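PDB 3CLW: conserved exported protein from Bacteroides fragilis, which is of unknown function but probably hydrolyses O-glycosidic bonds, as a TIM-barrel protein of the glycoside hydrolase family 30 type. Local coordinates for residues Asn179-Trp191 with Ser200-Leu214. Residues are numbered along the deposited sequence; the frame is centred on the assembly and turned at random.
Sequences NYISPNNEPNGQW and SFATKADLYRMVEEL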
loop_
_atom_site.group_PDB
_atom_site.type_symbol
_atom_site.label_atom_id
_atom_site.label_comp_id
_atom_site.label_asym_id
_atom_site.label_seq_id
_atom_site.Cartn_x
_atom_site.Cartn_y
_atom_site.Cartn_z
ATOM N N ASN A 179 -11.718 1.231 9.141
ATOM C CA ASN A 179 -12.487 2.108 8.272
ATOM C C ASN A 179 -12.762 1.544 6.877
ATOM O O ASN A 179 -13.583 2.096 6.137
ATOM C CB ASN A 179 -11.789 3.462 8.173
ATOM C CG ASN A 179 -11.640 4.132 9.530
ATOM O OD1 ASN A 179 -12.554 4.078 10.367
ATOM N ND2 ASN A 179 -10.484 4.748 9.763
ATOM N N TYR A 180 -12.077 0.457 6.512
ATOM C CA TYR A 180 -12.187 -0.117 5.161
ATOM C C TYR A 180 -12.158 -1.638 5.204
ATOM O O TYR A 180 -11.519 -2.229 6.091
ATOM C CB TYR A 180 -11.033 0.346 4.285
ATOM C CG TYR A 180 -10.687 1.833 4.376
ATOM C CD1 TYR A 180 -9.693 2.302 5.264
ATOM C CD2 TYR A 180 -11.334 2.762 3.555
ATOM C CE1 TYR A 180 -9.369 3.655 5.334
ATOM C CE2 TYR A 180 -11.038 4.111 3.621
ATOM C CZ TYR A 180 -10.049 4.557 4.504
ATOM O OH TYR A 180 -9.757 5.902 4.526
ATOM N N ILE A 181 -12.878 -2.261 4.277
ATOM C CA ILE A 181 -12.874 -3.712 4.085
ATOM C C ILE A 181 -12.628 -3.992 2.634
ATOM O O ILE A 181 -13.377 -3.518 1.780
ATOM C CB ILE A 181 -14.203 -4.393 4.454
ATOM C CG1 ILE A 181 -14.440 -4.380 5.965
ATOM C CG2 ILE A 181 -14.218 -5.869 3.969
ATOM C CD1 ILE A 181 -15.884 -4.556 6.364
ATOM N N SER A 182 -11.607 -4.787 2.368
ATOM C CA SER A 182 -11.231 -5.176 1.024
ATOM C C SER A 182 -11.438 -6.692 0.838
ATOM O O SER A 182 -10.621 -7.498 1.269
ATOM C CB SER A 182 -9.804 -4.714 0.756
ATOM O OG SER A 182 -9.418 -5.029 -0.548
ATOM N N PRO A 183 -12.583 -7.088 0.234
ATOM C CA PRO A 183 -12.971 -8.512 0.235
ATOM C C PRO A 183 -12.183 -9.386 -0.748
ATOM O O PRO A 183 -12.065 -10.607 -0.540
ATOM C CB PRO A 183 -14.469 -8.467 -0.135
ATOM C CG PRO A 183 -14.572 -7.262 -1.052
ATOM C CD PRO A 183 -13.581 -6.246 -0.468
ATOM N N ASN A 184 -11.609 -8.781 -1.777
ATOM C CA ASN A 184 -10.968 -9.582 -2.833
ATOM C C ASN A 184 -9.603 -9.045 -3.212
ATOM O O ASN A 184 -9.431 -7.820 -3.361
ATOM C CB ASN A 184 -11.849 -9.612 -4.087
ATOM C CG ASN A 184 -13.206 -10.276 -3.843
ATOM O OD1 ASN A 184 -14.121 -9.671 -3.250
ATOM N ND2 ASN A 184 -13.345 -11.534 -4.309
ATOM N N ASN A 185 -8.641 -9.955 -3.353
ATOM C CA ASN A 185 -7.293 -9.597 -3.746
ATOM C C ASN A 185 -6.930 -10.145 -5.109
ATOM O O ASN A 185 -7.167 -11.324 -5.403
ATOM C CB ASN A 185 -6.281 -10.156 -2.757
ATOM C CG ASN A 185 -4.849 -9.782 -3.118
ATOM O OD1 ASN A 185 -4.539 -8.597 -3.231
ATOM N ND2 ASN A 185 -3.964 -10.786 -3.265
ATOM N N GLU A 186 -6.327 -9.302 -5.926
ATOM C CA GLU A 186 -5.891 -9.703 -7.263
ATOM C C GLU A 186 -6.856 -10.736 -7.912
ATOM O O GLU A 186 -6.465 -11.851 -8.225
ATOM C CB GLU A 186 -4.433 -10.169 -7.207
ATOM C CG GLU A 186 -3.515 -9.079 -6.650
ATOM C CD GLU A 186 -2.020 -9.382 -6.746
ATOM O OE1 GLU A 186 -1.646 -10.522 -7.043
ATOM O OE2 GLU A 186 -1.205 -8.462 -6.540
ATOM N N PRO A 187 -8.136 -10.348 -8.095
ATOM C CA PRO A 187 -9.121 -11.296 -8.639
ATOM C C PRO A 187 -8.874 -11.691 -10.113
ATOM O O PRO A 187 -9.412 -12.690 -10.577
ATOM C CB PRO A 187 -10.459 -10.565 -8.451
ATOM C CG PRO A 187 -10.120 -9.149 -8.502
ATOM C CD PRO A 187 -8.748 -9.031 -7.834
ATOM N N ASN A 188 -8.022 -10.949 -10.808
ATOM C CA ASN A 188 -7.501 -11.332 -12.132
ATOM C C ASN A 188 -6.625 -12.593 -12.112
ATOM O O ASN A 188 -6.451 -13.263 -13.130
ATOM C CB ASN A 188 -6.653 -10.182 -12.674
ATOM C CG ASN A 188 -5.525 -9.784 -11.708
ATOM O OD1 ASN A 188 -5.740 -9.075 -10.711
ATOM N ND2 ASN A 188 -4.315 -10.249 -12.007
ATOM N N GLY A 189 -6.057 -12.915 -10.958
ATOM C CA GLY A 189 -5.010 -13.919 -10.888
ATOM C C GLY A 189 -5.486 -15.345 -11.017
ATOM O O GLY A 189 -6.573 -15.695 -10.551
ATOM N N GLN A 190 -4.653 -16.169 -11.640
ATOM C CA GLN A 190 -4.875 -17.606 -11.664
ATOM C C GLN A 190 -4.363 -18.226 -10.371
ATOM O O GLN A 190 -3.318 -18.870 -10.350
ATOM C CB GLN A 190 -4.196 -18.281 -12.870
ATOM C CG GLN A 190 -4.666 -19.721 -13.122
ATOM C CD GLN A 190 -3.933 -20.360 -14.289
ATOM O OE1 GLN A 190 -2.789 -20.762 -14.154
ATOM N NE2 GLN A 190 -4.586 -20.434 -15.445
ATOM N N TRP A 191 -5.143 -18.071 -9.309
ATOM C CA TRP A 191 -4.776 -18.557 -7.984
ATOM C C TRP A 191 -4.783 -20.074 -7.813
ATOM O O TRP A 191 -4.078 -20.598 -6.935
ATOM C CB TRP A 191 -5.633 -17.856 -6.932
ATOM C CG TRP A 191 -5.247 -16.414 -6.866
ATOM C CD1 TRP A 191 -5.926 -15.338 -7.410
ATOM C CD2 TRP A 191 -4.050 -15.877 -6.278
ATOM N NE1 TRP A 191 -5.229 -14.174 -7.185
ATOM C CE2 TRP A 191 -4.085 -14.466 -6.477
ATOM C CE3 TRP A 191 -2.948 -16.451 -5.594
ATOM C CZ2 TRP A 191 -3.049 -13.617 -6.036
ATOM C CZ3 TRP A 191 -1.925 -15.604 -5.135
ATOM C CH2 TRP A 191 -1.984 -14.207 -5.364
ATOM N N SER A 200 -7.999 -16.290 -4.481
ATOM C CA SER A 200 -9.066 -16.608 -5.435
ATOM C C SER A 200 -9.182 -15.638 -6.616
ATOM O O SER A 200 -9.207 -14.419 -6.455
ATOM C CB SER A 200 -10.439 -16.738 -4.765
ATOM O OG SER A 200 -11.379 -17.255 -5.726
ATOM N N PHE A 201 -9.260 -16.219 -7.805
ATOM C CA PHE A 201 -9.782 -15.552 -8.991
ATOM C C PHE A 201 -11.182 -15.035 -8.682
ATOM O O PHE A 201 -11.882 -15.602 -7.854
ATOM C CB PHE A 201 -9.850 -16.562 -10.150
ATOM C CG PHE A 201 -10.483 -16.014 -11.406
ATOM C CD1 PHE A 201 -9.775 -15.142 -12.237
ATOM C CD2 PHE A 201 -11.773 -16.372 -11.761
ATOM C CE1 PHE A 201 -10.347 -14.648 -13.394
ATOM C CE2 PHE A 201 -12.352 -15.871 -12.932
ATOM C CZ PHE A 201 -11.632 -15.014 -13.742
ATOM N N ALA A 202 -11.595 -13.963 -9.325
ATOM C CA ALA A 202 -13.001 -13.577 -9.261
ATOM C C ALA A 202 -13.385 -12.723 -10.463
ATOM O O ALA A 202 -12.560 -11.965 -10.962
ATOM C CB ALA A 202 -13.337 -12.830 -7.925
ATOM N N THR A 203 -14.634 -12.850 -10.902
ATOM C CA THR A 203 -15.142 -12.070 -12.028
ATOM C C THR A 203 -15.776 -10.758 -11.528
ATOM O O THR A 203 -15.992 -10.589 -10.321
ATOM C CB THR A 203 -16.212 -12.846 -12.842
ATOM O OG1 THR A 203 -17.411 -12.911 -12.078
ATOM C CG2 THR A 203 -15.748 -14.271 -13.204
ATOM N N LYS A 204 -16.052 -9.835 -12.447
ATOM C CA LYS A 204 -16.718 -8.601 -12.059
ATOM C C LYS A 204 -18.102 -8.895 -11.482
ATOM O O LYS A 204 -18.538 -8.203 -10.557
ATOM C CB LYS A 204 -16.790 -7.581 -13.188
ATOM C CG LYS A 204 -15.434 -7.078 -13.616
ATOM C CD LYS A 204 -15.560 -5.947 -14.607
ATOM C CE LYS A 204 -15.959 -6.403 -16.031
ATOM N NZ LYS A 204 -14.986 -7.378 -16.561
ATOM N N ALA A 205 -18.772 -9.935 -11.991
ATOM C CA ALA A 205 -20.044 -10.338 -11.393
ATOM C C ALA A 205 -19.853 -10.741 -9.935
ATOM O O ALA A 205 -20.661 -10.385 -9.080
ATOM C CB ALA A 205 -20.742 -11.445 -12.207
ATOM N N ASP A 206 -18.780 -11.471 -9.652
ATOM C CA ASP A 206 -18.422 -11.856 -8.284
ATOM C C ASP A 206 -18.168 -10.613 -7.420
ATOM O O ASP A 206 -18.719 -10.473 -6.340
ATOM C CB ASP A 206 -17.195 -12.769 -8.303
ATOM C CG ASP A 206 -17.432 -14.068 -9.090
ATOM O OD1 ASP A 206 -18.584 -14.575 -9.121
ATOM O OD2 ASP A 206 -16.462 -14.587 -9.685
ATOM N N LEU A 207 -17.370 -9.698 -7.950
ATOM C CA LEU A 207 -16.999 -8.496 -7.246
ATOM C C LEU A 207 -18.220 -7.654 -6.915
ATOM O O LEU A 207 -18.341 -7.124 -5.798
ATOM C CB LEU A 207 -15.991 -7.688 -8.083
ATOM C CG LEU A 207 -14.605 -8.335 -8.206
ATOM C CD1 LEU A 207 -13.718 -7.549 -9.160
ATOM C CD2 LEU A 207 -13.916 -8.503 -6.843
ATOM N N TYR A 208 -19.123 -7.532 -7.897
ATOM C CA TYR A 208 -20.344 -6.760 -7.738
ATOM C C TYR A 208 -21.201 -7.331 -6.611
ATOM O O TYR A 208 -21.728 -6.581 -5.783
ATOM C CB TYR A 208 -21.116 -6.662 -9.086
ATOM C CG TYR A 208 -22.451 -5.961 -8.979
ATOM C CD1 TYR A 208 -22.597 -4.642 -9.353
ATOM C CD2 TYR A 208 -23.570 -6.636 -8.467
ATOM C CE1 TYR A 208 -23.840 -3.998 -9.244
ATOM C CE2 TYR A 208 -24.817 -6.010 -8.343
ATOM C CZ TYR A 208 -24.945 -4.701 -8.733
ATOM O OH TYR A 208 -26.182 -4.092 -8.615
ATOM N N ARG A 209 -21.324 -8.647 -6.563
ATOM C CA ARG A 209 -22.093 -9.287 -5.504
ATOM C C ARG A 209 -21.484 -9.055 -4.136
ATOM O O ARG A 209 -22.213 -8.786 -3.194
ATOM C CB ARG A 209 -22.274 -10.799 -5.725
ATOM C CG ARG A 209 -23.327 -11.176 -6.730
ATOM C CD ARG A 209 -23.700 -12.664 -6.630
ATOM N NE ARG A 209 -24.597 -12.982 -5.500
ATOM C CZ ARG A 209 -24.877 -14.227 -5.097
ATOM N NH1 ARG A 209 -24.330 -15.286 -5.696
ATOM N NH2 ARG A 209 -25.709 -14.420 -4.095
ATOM N N MET A 210 -20.153 -9.167 -4.026
ATOM C CA MET A 210 -19.491 -8.932 -2.770
ATOM C C MET A 210 -19.753 -7.495 -2.325
ATOM O O MET A 210 -20.097 -7.249 -1.176
ATOM C CB MET A 210 -17.997 -9.281 -2.848
ATOM C CG MET A 210 -17.669 -10.811 -2.597
ATOM S SD MET A 210 -18.583 -11.597 -1.222
ATOM C CE MET A 210 -18.136 -10.434 0.097
ATOM N N VAL A 211 -19.654 -6.544 -3.246
ATOM C CA VAL A 211 -19.970 -5.160 -2.893
ATOM C C VAL A 211 -21.423 -5.029 -2.408
ATOM O O VAL A 211 -21.687 -4.448 -1.370
ATOM C CB VAL A 211 -19.667 -4.178 -4.039
ATOM C CG1 VAL A 211 -20.133 -2.774 -3.668
ATOM C CG2 VAL A 211 -18.180 -4.170 -4.329
ATOM N N GLU A 212 -22.342 -5.626 -3.148
ATOM C CA GLU A 212 -23.747 -5.562 -2.836
ATOM C C GLU A 212 -24.012 -6.145 -1.449
ATOM O O GLU A 212 -24.679 -5.510 -0.620
ATOM C CB GLU A 212 -24.528 -6.307 -3.928
ATOM C CG GLU A 212 -26.013 -6.488 -3.700
ATOM C CD GLU A 212 -26.696 -7.091 -4.963
ATOM O OE1 GLU A 212 -26.274 -8.185 -5.460
ATOM O OE2 GLU A 212 -27.625 -6.431 -5.480
ATOM N N GLU A 213 -23.479 -7.338 -1.184
ATOM C CA GLU A 213 -23.702 -7.975 0.114
ATOM C C GLU A 213 -23.011 -7.246 1.289
ATOM O O GLU A 213 -23.590 -7.112 2.392
ATOM C CB GLU A 213 -23.304 -9.455 0.063
ATOM C CG GLU A 213 -24.125 -10.293 -0.912
ATOM C CD GLU A 213 -25.639 -10.269 -0.651
ATOM O OE1 GLU A 213 -26.095 -10.127 0.504
ATOM O OE2 GLU A 213 -26.397 -10.417 -1.631
ATOM N N LEU A 214 -21.782 -6.784 1.063
ATOM C CA LEU A 214 -21.077 -5.991 2.100
ATOM C C LEU A 214 -21.847 -4.714 2.394
ATOM O O LEU A 214 -22.040 -4.355 3.533
ATOM C CB LEU A 214 -19.654 -5.656 1.665
ATOM C CG LEU A 214 -18.632 -6.736 2.004
ATOM C CD1 LEU A 214 -17.415 -6.523 1.134
ATOM C CD2 LEU A 214 -18.286 -6.686 3.521
HETATM O O HOH W 1 -10.910 -12.941 -4.849
HETATM O O HOH W 2 -6.987 -13.654 -4.134
#
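In both Asn184 and Leu207 the first torsion sets CG beside the backbone N, at chi1 -63° and -70°, and the two side chains cross. Leu207 CD2 then lies against the root of the amide, 3.6 Å from Asn184 CG. The amide is held at its nitrogen: Asn184 ND2 donates to a water 2.9 Å away, and that water donates to Ser200 O. Asn184 OD1 faces the aliphatic part of Met210 instead, 3.8 Å from Met210 CG. This oxygen is buried and has no polar partner in the model.

Further along the loop, Ala202 N donates to Pro187 O at 2.8 Å. The bond is nearly straight and uses an in-plane lone pair. Pro187 CB packs on Ala202 CB, and its CG reaches Leu207 CD1. Phe201 CA makes a bent CA-H...O contact with Pro187 O. Glu186 to Gly189 form a type I turn. Gly189 N and Trp191 NE1 donate to Glu186 O from opposite faces of its plane; the NE1 bond ties the indole to the turn. Trp191 CD1 sits 3.4 Å from Ser200 C.

Thr203 and Asp206 form a capping box that starts the helix. At the other end of the contact, Leu214 CD1 rests on the Pro183 ring, 3.7 Å from Pro183 CG.

The contact joins barrel strand 178-182 and its loop to the following helix 204-221, as in the beta/alpha repeats of a TIM barrel, consistent with family 30. Strand 178-182 runs parallel between strands 125-128 and 226-232. Met210 also packs on helix 157-173, Leu207 touches helix 251-256, and Leu214 meets Ile227 of strand 226-232.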